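Local structure of uncharacterized protein (Bacteroides eggerthii, 4FTD) at residues L49-D54 with V105-P110; M179-G184 with T224-V229; G236-A241 with I287-S292; A410-D415 with A433-S438. The protein is of unknown function but combines an immunoglobulin-like domain with a six-bladed beta-propeller and may take part in carbohydrate metabolism. All coordinates share one frame; numbering follows the deposited sequence.

Interaction 1 of 4, residues L49-D54 with V105-P110; sequences LDVETD and VRKRVP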
# COMPACT_ATOMS: atom_id res chain seq x y z
N LEU A 49 13.79 23.70 15.92
CA LEU A 49 14.99 23.35 16.67
C LEU A 49 14.91 21.93 17.23
O LEU A 49 13.81 21.39 17.50
CB LEU A 49 15.20 24.35 17.81
CG LEU A 49 15.22 25.83 17.43
CD1 LEU A 49 15.56 26.68 18.67
CD2 LEU A 49 16.23 26.06 16.32
N ASP A 50 16.08 21.35 17.47
CA ASP A 50 16.16 20.02 18.06
C ASP A 50 15.43 20.02 19.37
O ASP A 50 15.58 20.95 20.15
CB ASP A 50 17.60 19.58 18.32
CG ASP A 50 18.42 19.57 17.08
OD1 ASP A 50 17.84 19.27 16.03
OD2 ASP A 50 19.64 19.88 17.17
N VAL A 51 14.65 18.97 19.60
CA VAL A 51 13.85 18.81 20.83
C VAL A 51 14.73 18.72 22.08
O VAL A 51 14.24 18.98 23.16
CB VAL A 51 12.92 17.57 20.73
CG1 VAL A 51 11.94 17.73 19.56
CG2 VAL A 51 13.73 16.30 20.55
N GLU A 52 16.02 18.40 21.92
CA GLU A 52 16.99 18.36 23.03
C GLU A 52 17.57 19.76 23.40
O GLU A 52 18.37 19.86 24.31
CB GLU A 52 18.17 17.41 22.72
CG GLU A 52 17.81 15.99 22.31
CD GLU A 52 17.57 15.81 20.81
OE1 GLU A 52 17.40 16.80 20.05
OE2 GLU A 52 17.52 14.64 20.37
N THR A 53 17.16 20.81 22.72
CA THR A 53 17.64 22.16 22.99
C THR A 53 17.17 22.62 24.35
O THR A 53 16.04 22.35 24.72
CB THR A 53 17.06 23.13 21.97
OG1 THR A 53 17.48 22.73 20.65
CG2 THR A 53 17.47 24.60 22.28
N ASP A 54 18.05 23.29 25.11
CA ASP A 54 17.65 23.91 26.38
C ASP A 54 16.97 25.23 26.00
O ASP A 54 17.61 26.28 25.78
CB ASP A 54 18.84 24.09 27.34
CG ASP A 54 18.44 24.69 28.69
OD1 ASP A 54 17.30 25.15 28.85
OD2 ASP A 54 19.30 24.70 29.59
N VAL A 105 9.35 30.27 18.46
CA VAL A 105 10.34 29.20 18.45
C VAL A 105 9.56 27.87 18.43
O VAL A 105 8.61 27.70 19.20
CB VAL A 105 11.32 29.26 19.64
CG1 VAL A 105 12.20 28.03 19.64
CG2 VAL A 105 12.19 30.53 19.58
N ARG A 106 10.00 26.96 17.56
CA ARG A 106 9.34 25.68 17.30
C ARG A 106 10.27 24.49 17.43
O ARG A 106 11.45 24.60 17.07
CB ARG A 106 8.78 25.72 15.88
CG ARG A 106 7.75 26.81 15.68
CD ARG A 106 7.28 26.85 14.25
NE ARG A 106 8.35 27.30 13.36
CZ ARG A 106 8.48 26.95 12.08
NH1 ARG A 106 7.62 26.12 11.51
NH2 ARG A 106 9.50 27.40 11.37
N LYS A 107 9.74 23.37 17.94
CA LYS A 107 10.47 22.10 18.07
C LYS A 107 10.31 21.33 16.77
O LYS A 107 9.26 21.41 16.10
CB LYS A 107 9.91 21.18 19.18
CG LYS A 107 10.08 21.63 20.62
CD LYS A 107 9.34 20.71 21.61
CE LYS A 107 9.41 21.26 23.03
NZ LYS A 107 8.70 20.40 24.01
N ARG A 108 11.32 20.54 16.44
CA ARG A 108 11.18 19.59 15.33
C ARG A 108 10.15 18.54 15.66
O ARG A 108 10.01 18.16 16.82
CB ARG A 108 12.51 18.92 15.03
CG ARG A 108 13.47 19.88 14.39
CD ARG A 108 14.83 19.26 14.31
NE ARG A 108 14.77 18.06 13.49
CZ ARG A 108 15.66 17.07 13.55
NH1 ARG A 108 16.69 17.10 14.40
NH2 ARG A 108 15.50 16.03 12.74
N VAL A 109 9.41 18.11 14.64
CA VAL A 109 8.35 17.12 14.78
C VAL A 109 8.71 15.98 13.83
O VAL A 109 8.73 16.19 12.63
CB VAL A 109 6.98 17.74 14.42
CG1 VAL A 109 5.89 16.69 14.40
CG2 VAL A 109 6.67 18.87 15.39
N PRO A 110 9.01 14.78 14.36
CA PRO A 110 9.30 13.65 13.49
C PRO A 110 8.09 13.27 12.66
O PRO A 110 6.98 13.47 13.10
CB PRO A 110 9.65 12.54 14.46
CG PRO A 110 10.24 13.26 15.62
CD PRO A 110 9.34 14.45 15.76
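Leu-49 is held to the chain at 106-108 by two backbone hydrogen bonds. Its N donates to Arg-106 O (2.8 Å, 171° at the hydrogen), and its O accepts from Arg-108 N (2.8 Å). Both bonds reach round Lys-107, so Leu-49 and Lys-107 form a single beta bridge. A CA-H...O contact from Lys-107 CA to Leu-49 O adds to it.

Arg-108 NH1 donates to Asp-50 OD1 in a salt bridge of 2.9 Å. OD1 sits at the guanidinium edge, near its plane, and is met on its anti side, by a donor tilted out of the carboxylate plane. The two side chains run side by side and point the same way, but their flat groups are turned 65° apart. Asp-50 OD2 pairs with Lys-31, and Arg-108 NE with Glu-450 near the C-terminus.

Packing contacts are few. Leu-49 CD1 meets Val-105 CG1 at 3.7 Å, and both residues are buried. Val-51 CG1 lies on the carbonyl oxygen Arg-108 O (3.4 Å) and touches Lys-107 CB. Val-51 belongs to a type I turn, Asp-50 to Thr-53, in which Asp-50 O accepts from both N and OG1 of Thr-53.

The bridge ties the loop after strand 43-45 to the chain leaving strand 98-106 in the immunoglobulin-like part. Positive and negative groups alternate from Lys-31 to Glu-450, which probably keeps Asp-50 and Arg-108 charged.

Interaction 2 of 4, residues M179-G184 with T224-V229; sequences MLDVTG and TSNPEV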
# COMPACT_ATOMS: atom_id res chain seq x y z
N MSE A 179 7.42 -13.93 -22.76
CA MSE A 179 6.48 -15.06 -22.63
C MSE A 179 7.03 -16.25 -21.81
O MSE A 179 8.15 -16.71 -22.01
CB MSE A 179 6.01 -15.59 -24.01
CG MSE A 179 4.56 -15.04 -24.40
SE MSE A 179 4.87 -13.20 -24.91
CE MSE A 179 2.98 -12.55 -25.15
N LEU A 180 6.24 -16.74 -20.87
CA LEU A 180 6.55 -17.94 -20.17
C LEU A 180 6.46 -19.14 -21.07
O LEU A 180 5.62 -19.20 -21.97
CB LEU A 180 5.54 -18.09 -19.03
CG LEU A 180 5.64 -17.07 -17.88
CD1 LEU A 180 4.45 -17.25 -16.93
CD2 LEU A 180 6.97 -17.19 -17.09
N ASP A 181 7.29 -20.14 -20.79
CA ASP A 181 7.17 -21.45 -21.44
C ASP A 181 5.91 -22.10 -20.93
O ASP A 181 5.80 -22.36 -19.73
CB ASP A 181 8.41 -22.29 -21.12
CG ASP A 181 8.40 -23.65 -21.79
OD1 ASP A 181 7.37 -24.09 -22.34
OD2 ASP A 181 9.47 -24.28 -21.75
N VAL A 182 4.91 -22.30 -21.82
CA VAL A 182 3.62 -22.91 -21.43
C VAL A 182 3.46 -24.31 -22.09
O VAL A 182 2.36 -24.82 -22.20
CB VAL A 182 2.41 -21.96 -21.66
CG1 VAL A 182 2.41 -20.81 -20.67
CG2 VAL A 182 2.38 -21.44 -23.10
N THR A 183 4.56 -24.96 -22.45
CA THR A 183 4.50 -26.35 -23.00
C THR A 183 3.85 -27.27 -21.96
O THR A 183 4.22 -27.24 -20.79
CB THR A 183 5.89 -26.88 -23.35
OG1 THR A 183 6.54 -25.90 -24.11
CG2 THR A 183 5.81 -28.18 -24.21
N GLY A 184 2.79 -27.97 -22.36
CA GLY A 184 2.05 -28.85 -21.42
C GLY A 184 1.19 -28.18 -20.39
O GLY A 184 0.62 -28.86 -19.54
N THR A 224 12.60 -17.96 -17.34
CA THR A 224 13.01 -18.76 -18.50
C THR A 224 12.92 -20.27 -18.21
O THR A 224 13.30 -21.06 -19.05
CB THR A 224 14.44 -18.34 -18.96
OG1 THR A 224 15.33 -18.44 -17.85
CG2 THR A 224 14.49 -16.89 -19.47
N SER A 225 12.37 -20.67 -17.06
CA SER A 225 12.32 -22.11 -16.67
C SER A 225 11.24 -22.86 -17.43
O SER A 225 10.30 -22.26 -17.91
CB SER A 225 11.98 -22.22 -15.17
OG SER A 225 12.97 -21.57 -14.39
N ASN A 226 11.35 -24.18 -17.48
CA ASN A 226 10.25 -25.04 -17.90
C ASN A 226 9.19 -24.95 -16.83
O ASN A 226 9.52 -24.80 -15.64
CB ASN A 226 10.65 -26.50 -18.01
CG ASN A 226 11.82 -26.73 -18.96
OD1 ASN A 226 11.97 -26.07 -19.96
ND2 ASN A 226 12.65 -27.69 -18.62
N PRO A 227 7.91 -25.06 -17.21
CA PRO A 227 6.85 -25.08 -16.24
C PRO A 227 6.90 -26.41 -15.43
O PRO A 227 7.26 -27.42 -16.00
CB PRO A 227 5.59 -25.06 -17.12
CG PRO A 227 6.01 -25.74 -18.39
CD PRO A 227 7.40 -25.24 -18.59
N GLU A 228 6.50 -26.40 -14.16
CA GLU A 228 6.33 -27.62 -13.38
C GLU A 228 4.89 -27.69 -12.91
O GLU A 228 4.38 -26.71 -12.38
CB GLU A 228 7.26 -27.60 -12.16
CG GLU A 228 8.73 -27.53 -12.53
CD GLU A 228 9.64 -27.37 -11.32
OE1 GLU A 228 9.59 -28.28 -10.45
OE2 GLU A 228 10.41 -26.36 -11.24
N VAL A 229 4.23 -28.82 -13.12
CA VAL A 229 2.91 -29.03 -12.54
C VAL A 229 3.18 -29.39 -11.08
O VAL A 229 3.85 -30.37 -10.81
CB VAL A 229 2.14 -30.17 -13.22
CG1 VAL A 229 0.70 -30.11 -12.74
CG2 VAL A 229 2.29 -30.10 -14.75
O HOH W 1 9.57 -19.87 -19.07
O HOH W 2 9.59 -26.92 -21.61
O HOH W 3 11.79 -22.88 -21.18
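Water carries the polar links between Asp-181 and the chain at 224-226. One water accepts from Asp-181 N and donates to Ser-225 O (2.8 Å). A second donates to Asp-181 OD2 (2.6 Å) and, weakly, to Asn-226 OD1. The Asp-181 and Asn-226 side chains lie side by side, with their carboxylate and amide planes 89° apart.

Asp-181 OD1 accepts from Thr-183 N (2.9 Å, 165° at the hydrogen) and from Thr-183 OG1 (2.7 Å). The bond from N makes this an Asx turn, in the loop that leads from strand 178-179 to strand 190-198. The contact joins this link between two four-stranded propeller sheets to the loop before strand 228-233, an outer strand of the second.

Pro-227 makes the direct van der Waals contacts. Its CD packs on Asp-181 CG at 3.7 Å, and its CG sits 3.3 Å from Thr-183 O. The CG of Asp-181 is anti to the backbone N (chi1 -178°), which brings it against Pro-227 CD, the two side chains crossing at about a right angle. An alanine in place of Asp-181 would probably leave Thr-183 N and OG1 without their shared acceptor and the second water without its stronger partner. Asp-181 O is held separately by Trp-220 NE1.

Interaction 3 of 4, residues G236-A241 with I287-S292; sequences GNIPGA and IKVLPS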
# COMPACT_ATOMS: atom_id res chain seq x y z
N GLY A 236 -13.66 -33.51 -7.37
CA GLY A 236 -14.64 -34.54 -7.10
C GLY A 236 -14.27 -35.42 -5.90
O GLY A 236 -15.12 -36.01 -5.33
N ASN A 237 -12.98 -35.50 -5.54
CA ASN A 237 -12.51 -36.27 -4.39
C ASN A 237 -12.41 -35.41 -3.12
O ASN A 237 -11.82 -35.85 -2.16
CB ASN A 237 -11.12 -36.87 -4.69
CG ASN A 237 -11.12 -37.90 -5.83
OD1 ASN A 237 -12.16 -38.44 -6.20
ND2 ASN A 237 -9.93 -38.19 -6.36
N ILE A 238 -12.92 -34.17 -3.13
CA ILE A 238 -12.89 -33.31 -1.93
C ILE A 238 -14.30 -33.25 -1.31
O ILE A 238 -15.16 -32.57 -1.84
CB ILE A 238 -12.37 -31.89 -2.21
CG1 ILE A 238 -10.96 -31.94 -2.85
CG2 ILE A 238 -12.34 -31.06 -0.92
CD1 ILE A 238 -10.48 -30.61 -3.40
N PRO A 239 -14.54 -33.95 -0.18
CA PRO A 239 -15.90 -33.83 0.40
C PRO A 239 -16.28 -32.38 0.73
O PRO A 239 -15.48 -31.67 1.32
CB PRO A 239 -15.80 -34.66 1.70
CG PRO A 239 -14.69 -35.63 1.42
CD PRO A 239 -13.69 -34.84 0.62
N GLY A 240 -17.47 -31.94 0.34
CA GLY A 240 -17.95 -30.58 0.61
C GLY A 240 -17.55 -29.51 -0.41
O GLY A 240 -18.02 -28.37 -0.35
N ALA A 241 -16.69 -29.84 -1.37
CA ALA A 241 -16.27 -28.83 -2.33
C ALA A 241 -17.43 -28.50 -3.25
O ALA A 241 -18.27 -29.34 -3.48
CB ALA A 241 -15.06 -29.28 -3.16
N ILE A 287 -5.97 -30.39 2.18
CA ILE A 287 -6.85 -29.37 1.63
C ILE A 287 -8.06 -29.33 2.53
O ILE A 287 -8.61 -30.37 2.84
CB ILE A 287 -7.30 -29.67 0.19
CG1 ILE A 287 -6.08 -29.59 -0.75
CG2 ILE A 287 -8.43 -28.70 -0.21
CD1 ILE A 287 -6.32 -30.11 -2.14
N LYS A 288 -8.43 -28.14 2.97
CA LYS A 288 -9.60 -27.93 3.81
C LYS A 288 -10.66 -27.15 3.03
O LYS A 288 -10.34 -26.28 2.20
CB LYS A 288 -9.25 -27.12 5.06
CG LYS A 288 -8.17 -27.66 5.98
CD LYS A 288 -8.47 -29.02 6.59
CE LYS A 288 -7.37 -29.39 7.59
NZ LYS A 288 -7.13 -30.86 7.60
N VAL A 289 -11.92 -27.46 3.29
CA VAL A 289 -13.06 -26.77 2.69
C VAL A 289 -13.59 -25.85 3.79
O VAL A 289 -13.98 -26.33 4.84
CB VAL A 289 -14.14 -27.77 2.23
CG1 VAL A 289 -15.40 -27.05 1.80
CG2 VAL A 289 -13.55 -28.68 1.11
N LEU A 290 -13.56 -24.54 3.57
CA LEU A 290 -13.95 -23.56 4.59
C LEU A 290 -15.23 -22.88 4.18
O LEU A 290 -15.40 -22.58 3.03
CB LEU A 290 -12.86 -22.51 4.75
CG LEU A 290 -11.45 -23.04 5.03
CD1 LEU A 290 -10.44 -21.90 4.97
CD2 LEU A 290 -11.40 -23.81 6.35
N PRO A 291 -16.09 -22.54 5.15
CA PRO A 291 -17.35 -21.89 4.79
C PRO A 291 -17.17 -20.44 4.28
O PRO A 291 -16.34 -19.70 4.80
CB PRO A 291 -18.13 -21.92 6.12
CG PRO A 291 -17.04 -21.75 7.13
CD PRO A 291 -15.93 -22.63 6.62
N SER A 292 -17.86 -20.10 3.21
CA SER A 292 -17.87 -18.72 2.69
C SER A 292 -19.32 -18.25 2.74
O SER A 292 -20.11 -18.80 3.49
CB SER A 292 -17.35 -18.69 1.27
OG SER A 292 -17.34 -17.37 0.78
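Val-289 and Ile-238 meet methyl to methyl and bury the most surface here. Ile-238 CG2 and Val-289 CG2 are 3.4 Å apart, a close fit for two methyl carbons. Both side chains leave the backbone toward the opposing segment, and they cross obliquely. In Ile-238, CG2 is anti to the backbone N, and CG1 lies beside that N (chi1 -57°). The two branches thus serve different partners. CG2 meets Val-289, while CD1, at the end of the CG1 branch, reaches Ile-287 CG2 at 4.2 Å.

Val-289 also touches backbone. Its CG2 lies 3.6 Å from Pro-239 O, and its CG1 lies 3.6 Å from Gly-240 O. These carbonyls belong to a type II beta turn from Ile-238 to Ala-241, closed by a bond from Ala-241 N to Ile-238 O (3.2 Å). The turn lies in the link between strand 228-233, outermost in one propeller sheet, and strand 250-253, the first of the next. Val-289 is on strand 281-291, the far outer strand of that next sheet, so the turn packs against the sheet its own chain is about to enter.

An alanine in place of Val-289 would probably open a gap beside Ile-238 CG2 and leave the turn carbonyls without their methyl contacts. Ile-287 points toward the turn from two residues earlier. Ile-233 of strand 228-233 touches both isoleucines, and Leu-272 of strand 270-277 touches Val-289.

Interaction 4 of 4, residues A410-D415 with A433-S438; sequences ALAQTD and ASRTQS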
# COMPACT_ATOMS: atom_id res chain seq x y z
N ALA A 410 -15.10 -8.97 -12.69
CA ALA A 410 -14.34 -7.83 -12.18
C ALA A 410 -13.24 -8.27 -11.20
O ALA A 410 -13.07 -7.72 -10.10
CB ALA A 410 -15.33 -6.83 -11.55
N LEU A 411 -12.44 -9.25 -11.62
CA LEU A 411 -11.35 -9.73 -10.80
C LEU A 411 -10.29 -8.60 -10.74
O LEU A 411 -10.00 -7.91 -11.77
CB LEU A 411 -10.75 -11.06 -11.32
CG LEU A 411 -11.59 -12.35 -11.07
CD1 LEU A 411 -11.85 -12.59 -9.58
CD2 LEU A 411 -12.87 -12.34 -11.89
N ALA A 412 -9.82 -8.36 -9.51
CA ALA A 412 -8.85 -7.31 -9.19
C ALA A 412 -7.78 -7.86 -8.27
O ALA A 412 -8.06 -8.74 -7.46
CB ALA A 412 -9.51 -6.10 -8.53
N GLN A 413 -6.55 -7.37 -8.45
CA GLN A 413 -5.40 -7.79 -7.69
C GLN A 413 -4.69 -6.52 -7.15
O GLN A 413 -4.82 -5.41 -7.69
CB GLN A 413 -4.37 -8.58 -8.53
CG GLN A 413 -4.90 -9.89 -9.11
CD GLN A 413 -5.85 -9.72 -10.26
OE1 GLN A 413 -5.63 -8.87 -11.13
NE2 GLN A 413 -6.90 -10.54 -10.29
N THR A 414 -3.99 -6.72 -6.05
CA THR A 414 -3.09 -5.74 -5.47
C THR A 414 -1.76 -6.42 -5.19
O THR A 414 -1.66 -7.64 -5.06
CB THR A 414 -3.62 -5.12 -4.16
OG1 THR A 414 -3.82 -6.15 -3.19
CG2 THR A 414 -4.90 -4.34 -4.41
N ASP A 415 -0.73 -5.60 -5.08
CA ASP A 415 0.61 -6.08 -4.70
C ASP A 415 1.42 -4.86 -4.27
O ASP A 415 1.03 -3.74 -4.56
CB ASP A 415 1.33 -6.77 -5.87
CG ASP A 415 1.06 -8.28 -5.95
OD1 ASP A 415 1.19 -9.01 -4.91
OD2 ASP A 415 0.77 -8.74 -7.09
N ALA A 433 -2.05 -2.11 -8.38
CA ALA A 433 -3.40 -2.66 -8.51
C ALA A 433 -3.66 -2.95 -10.00
O ALA A 433 -3.13 -2.26 -10.90
CB ALA A 433 -4.47 -1.70 -7.99
N SER A 434 -4.43 -3.99 -10.24
CA SER A 434 -4.89 -4.39 -11.57
C SER A 434 -6.34 -4.77 -11.47
O SER A 434 -6.73 -5.46 -10.54
CB SER A 434 -4.14 -5.64 -12.06
OG SER A 434 -4.49 -5.89 -13.43
N ARG A 435 -7.12 -4.43 -12.48
CA ARG A 435 -8.52 -4.75 -12.52
C ARG A 435 -8.95 -5.11 -13.94
O ARG A 435 -8.62 -4.40 -14.92
CB ARG A 435 -9.31 -3.63 -11.93
CG ARG A 435 -10.79 -3.93 -11.78
CD ARG A 435 -11.60 -3.37 -12.93
NE ARG A 435 -13.02 -3.56 -12.77
CZ ARG A 435 -13.94 -3.19 -13.65
NH1 ARG A 435 -13.57 -2.62 -14.79
NH2 ARG A 435 -15.23 -3.38 -13.39
N THR A 436 -9.68 -6.22 -14.04
CA THR A 436 -10.14 -6.76 -15.34
C THR A 436 -10.94 -5.76 -16.16
O THR A 436 -11.90 -5.19 -15.66
CB THR A 436 -10.95 -8.04 -15.15
OG1 THR A 436 -10.15 -8.96 -14.41
CG2 THR A 436 -11.39 -8.64 -16.50
N GLN A 437 -10.50 -5.54 -17.39
CA GLN A 437 -11.10 -4.58 -18.35
C GLN A 437 -10.87 -3.10 -17.99
O GLN A 437 -11.50 -2.20 -18.57
CB GLN A 437 -12.60 -4.89 -18.66
CG GLN A 437 -12.78 -6.23 -19.36
CD GLN A 437 -14.25 -6.63 -19.56
OE1 GLN A 437 -14.69 -7.70 -19.13
NE2 GLN A 437 -14.99 -5.77 -20.18
N SER A 438 -9.94 -2.82 -17.08
CA SER A 438 -9.51 -1.45 -16.79
C SER A 438 -8.01 -1.27 -16.93
O SER A 438 -7.57 -0.24 -17.35
CB SER A 438 -9.89 -1.02 -15.40
OG SER A 438 -11.28 -1.12 -15.22
O HOH W 4 -6.80 -7.72 -13.29
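Leu-411 O is gripped twice by Thr-436. Thr-436 N donates to Leu-411 O nearly along the carbonyl direction (2.8 Å, 164° at the hydrogen). Thr-436 OG1 donates to Leu-411 O from a more bent position, also at 2.8 Å. OG1 is anti to the carbonyl carbon of its own residue (chi1 -55°), beside the N.

Next along the ladder, Gln-413 and Ser-434 form a hydrogen-bonded antiparallel pair. Gln-413 N donates to Ser-434 O (2.8 Å), and Ser-434 N to Gln-413 O (2.9 Å). On their face of the sheet a water donates to Gln-413 OE1 (2.7 Å) and bonds to Ser-434 OG. Gln-413 NE2 donates to Arg-139 O.

The non-hydrogen-bonded pairs, Ala-412 with Arg-435 and Thr-414 with Ala-433, place their side chains on the other face. There Ala-412 CB meets Arg-435 CG at 4.1 Å. Ala-410 CB lies 3.9 Å from Arg-435 NH2, oblique to the guanidinium. That group is positioned by Ser-438 OG, 2.8 Å from Arg-435 NH1, and by the carbonyls of Ala-358 and Ser-405.

The directions of 412-415 and 433-435 are 171° apart, close to antiparallel. They form the open end of the hairpin 412-420/426-435, within a four-stranded antiparallel sheet, as in a beta-propeller blade.

In the fold
The four contacts follow one another along the chain, each closing before the next opens. Interaction 1 lies apart, in the N-terminal, immunoglobulin-like part. Its centre is 45 Å from that of interaction 4 and about 60 Å from those of interactions 2 and 3, across the centre of the chain. The other three belong to the propeller, with centres 24 to 29 Å apart and no touch between them. Interactions 2 and 3 both involve loops joining successive four-stranded sheets, and strand 228-233 runs from one toward the other. Interaction 4 pairs strands inside one sheet. That sheet also holds strand 120-125, so the beginning and end of the propeller chain meet there.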